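Local coordinates for general odorant-binding protein 28a (Drosophila melanogaster, PDB 6QQ4) that probably binds and carries small odorant or pheromone molecules as a secreted, all-helical carrier of the insect olfactory system, at residues A[12-17]-A[44-48]. Sequence-based numbering, arbitrary orientation.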
ATOM      1  N   SER A  12       0.906   9.578   6.914  1.00 43.82           N
ATOM      2  CA  SER A  12      -0.464   9.237   6.578  1.00 40.58           C
ATOM      3  C   SER A  12      -0.957   8.136   7.517  1.00 42.84           C
ATOM      4  O   SER A  12      -2.039   8.229   8.091  1.00 45.74           O
ATOM      5  CB  SER A  12      -0.554   8.808   5.114  1.00 41.48           C
ATOM      6  OG  SER A  12      -1.867   8.424   4.784  1.00 47.24           O
ATOM      7  N   ALA A  13      -0.140   7.110   7.708  1.00 39.34           N
ATOM      8  CA  ALA A  13      -0.527   6.015   8.581  1.00 40.37           C
ATOM      9  C   ALA A  13      -0.753   6.474  10.025  1.00 41.43           C
ATOM     10  O   ALA A  13      -1.613   5.940  10.728  1.00 37.23           O
ATOM     11  CB  ALA A  13       0.517   4.915   8.527  1.00 39.62           C
ATOM     12  N   GLU A  14       0.017   7.463  10.465  1.00 39.86           N
ATOM     13  CA  GLU A  14      -0.116   7.972  11.821  1.00 42.34           C
ATOM     14  C   GLU A  14      -1.451   8.677  12.028  1.00 44.25           C
ATOM     15  O   GLU A  14      -2.049   8.579  13.097  1.00 48.85           O
ATOM     16  CB  GLU A  14       1.033   8.929  12.161  1.00 47.80           C
ATOM     17  CG  GLU A  14       1.347   8.986  13.658  1.00 55.71           C
ATOM     18  CD  GLU A  14       2.047  10.270  14.084  1.00 59.33           C
ATOM     19  OE1 GLU A  14       2.239  11.169  13.231  1.00 50.61           O
ATOM     20  OE2 GLU A  14       2.399  10.379  15.282  1.00 68.94           O
ATOM     21  N   SER A  15      -1.916   9.399  11.015  1.00 43.70           N
ATOM     22  CA  SER A  15      -3.196  10.092  11.135  1.00 47.67           C
ATOM     23  C   SER A  15      -4.379   9.130  10.913  1.00 47.01           C
ATOM     24  O   SER A  15      -5.506   9.407  11.329  1.00 45.26           O
ATOM     25  CB  SER A  15      -3.261  11.268  10.159  1.00 40.09           C
ATOM     26  OG  SER A  15      -3.027  10.841   8.832  1.00 56.95           O
ATOM     27  N   CYS A  16      -4.107   7.998  10.275  1.00 37.00           N
ATOM     28  CA  CYS A  16      -5.109   6.947  10.097  1.00 41.49           C
ATOM     29  C   CYS A  16      -5.319   6.051  11.331  1.00 38.26           C
ATOM     30  O   CYS A  16      -6.394   5.491  11.506  1.00 37.34           O
ATOM     31  CB  CYS A  16      -4.725   6.060   8.918  1.00 36.49           C
ATOM     32  SG  CYS A  16      -5.226   6.636   7.324  1.00 41.23           S
ATOM     33  N   MET A  17      -4.286   5.898  12.157  1.00 34.17           N
ATOM     34  CA  MET A  17      -4.300   4.959  13.288  1.00 34.64           C
ATOM     35  C   MET A  17      -5.495   5.060  14.260  1.00 39.98           C
ATOM     36  O   MET A  17      -6.077   4.028  14.634  1.00 36.90           O
ATOM     37  CB  MET A  17      -2.999   5.107  14.103  1.00 33.71           C
ATOM     38  CG  MET A  17      -1.784   4.408  13.530  1.00 39.57           C
ATOM     39  SD  MET A  17      -0.296   4.701  14.521  1.00 52.20           S
ATOM     40  CE  MET A  17      -0.850   4.148  16.130  1.00 39.82           C
ATOM     41  N   LEU A  44      -5.802  -0.238   8.864  1.00 26.16           N
ATOM     42  CA  LEU A  44      -4.856   0.877   8.803  1.00 27.18           C
ATOM     43  C   LEU A  44      -4.380   1.007   7.356  1.00 29.74           C
ATOM     44  O   LEU A  44      -4.427   2.069   6.748  1.00 27.41           O
ATOM     45  CB  LEU A  44      -3.677   0.668   9.755  1.00 30.04           C
ATOM     46  CG  LEU A  44      -2.532   1.689   9.696  1.00 34.45           C
ATOM     47  CD1 LEU A  44      -3.030   3.089  10.048  1.00 29.15           C
ATOM     48  CD2 LEU A  44      -1.393   1.280  10.611  1.00 31.58           C
ATOM     49  N   ARG A  45      -3.966  -0.109   6.791  1.00 29.45           N
ATOM     50  CA  ARG A  45      -3.501  -0.121   5.418  1.00 32.09           C
ATOM     51  C   ARG A  45      -4.550   0.336   4.416  1.00 30.95           C
ATOM     52  O   ARG A  45      -4.214   1.043   3.466  1.00 30.12           O
ATOM     53  CB  ARG A  45      -2.989  -1.513   5.076  1.00 27.45           C
ATOM     54  CG  ARG A  45      -1.682  -1.763   5.810  1.00 33.43           C
ATOM     55  CD  ARG A  45      -1.335  -3.224   5.933  1.00 33.67           C
ATOM     56  NE  ARG A  45      -0.302  -3.421   6.948  1.00 33.41           N
ATOM     57  CZ  ARG A  45       0.751  -4.218   6.791  1.00 37.29           C
ATOM     58  NH1 ARG A  45       0.902  -4.898   5.650  1.00 32.25           N
ATOM     59  NH2 ARG A  45       1.646  -4.329   7.767  1.00 26.27           N
ATOM     60  N   ALA A  46      -5.812  -0.023   4.630  1.00 27.96           N
ATOM     61  CA  ALA A  46      -6.893   0.457   3.753  1.00 28.07           C
ATOM     62  C   ALA A  46      -6.994   1.977   3.796  1.00 32.77           C
ATOM     63  O   ALA A  46      -7.183   2.624   2.778  1.00 28.01           O
ATOM     64  CB  ALA A  46      -8.227  -0.156   4.145  1.00 23.56           C
ATOM     65  N   CYS A  47      -6.866   2.523   4.998  1.00 27.91           N
ATOM     66  CA  CYS A  47      -6.993   3.958   5.221  1.00 34.30           C
ATOM     67  C   CYS A  47      -5.863   4.723   4.523  1.00 36.02           C
ATOM     68  O   CYS A  47      -6.080   5.779   3.930  1.00 32.67           O
ATOM     69  CB  CYS A  47      -7.004   4.258   6.721  1.00 29.56           C
ATOM     70  SG  CYS A  47      -7.179   6.031   7.163  1.00 42.10           S
ATOM     71  N   VAL A  48      -4.657   4.185   4.588  1.00 30.89           N
ATOM     72  CA  VAL A  48      -3.541   4.773   3.864  1.00 34.53           C
ATOM     73  C   VAL A  48      -3.726   4.680   2.342  1.00 35.62           C
ATOM     74  O   VAL A  48      -3.557   5.669   1.629  1.00 40.57           O
ATOM     75  CB  VAL A  48      -2.217   4.103   4.256  1.00 36.32           C
ATOM     76  CG1 VAL A  48      -1.101   4.561   3.338  1.00 36.45           C
ATOM     77  CG2 VAL A  48      -1.893   4.425   5.711  1.00 36.12           C
TER
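Where Cys16 meets Cys47, the helical segments 12-17 and 44-48 run at 123° to each other, their axes 8.9 Å apart at the closest. The disulfide between them belongs to the all-helical PBP/GOBP fold, in which three such bridges tie the helices together; this one fastens helix 2-20 to helix 39-52. Its bond joins Cys16 SG to Cys47 SG at 2.1 Å with a torsion of -79°, near the quarter turn that disulfides prefer. Both cysteines point their CB at the opposing helix, and on Cys47 the sulfur stands anti to the backbone N, which carries it out to its partner.

Apolar side chains pack beside the bridge. Leu44 sends one branch across the gap: its CD1 packs against Cys16 CB (3.6 Å), with Met17 CG at 3.9 Å, and comes within 3.3 Å of Ala13 O. One turn after Leu44, Val48 sets CG2, anti to its own carbonyl carbon, against Ala13, 3.7 Å from Ala13 CB. Leu27 of helix 24-31 touches Ala13 and Met17, adding a third helix to this cluster. No hydrogen bond spans the two segments, so the covalent link and van der Waals contact join them here. At the polar margin, Ser12 OG passes Val48 loosely and is hydrogen-bonded to Asn51 ND2, further along helix 39-52. Behind it, Ser12 O accepts hydrogen bonds from Cys16 N and from Ser15 OG, and Ser15 OG lies 2.9 Å from Ser12 O, tilted 27° from the carbonyl plane.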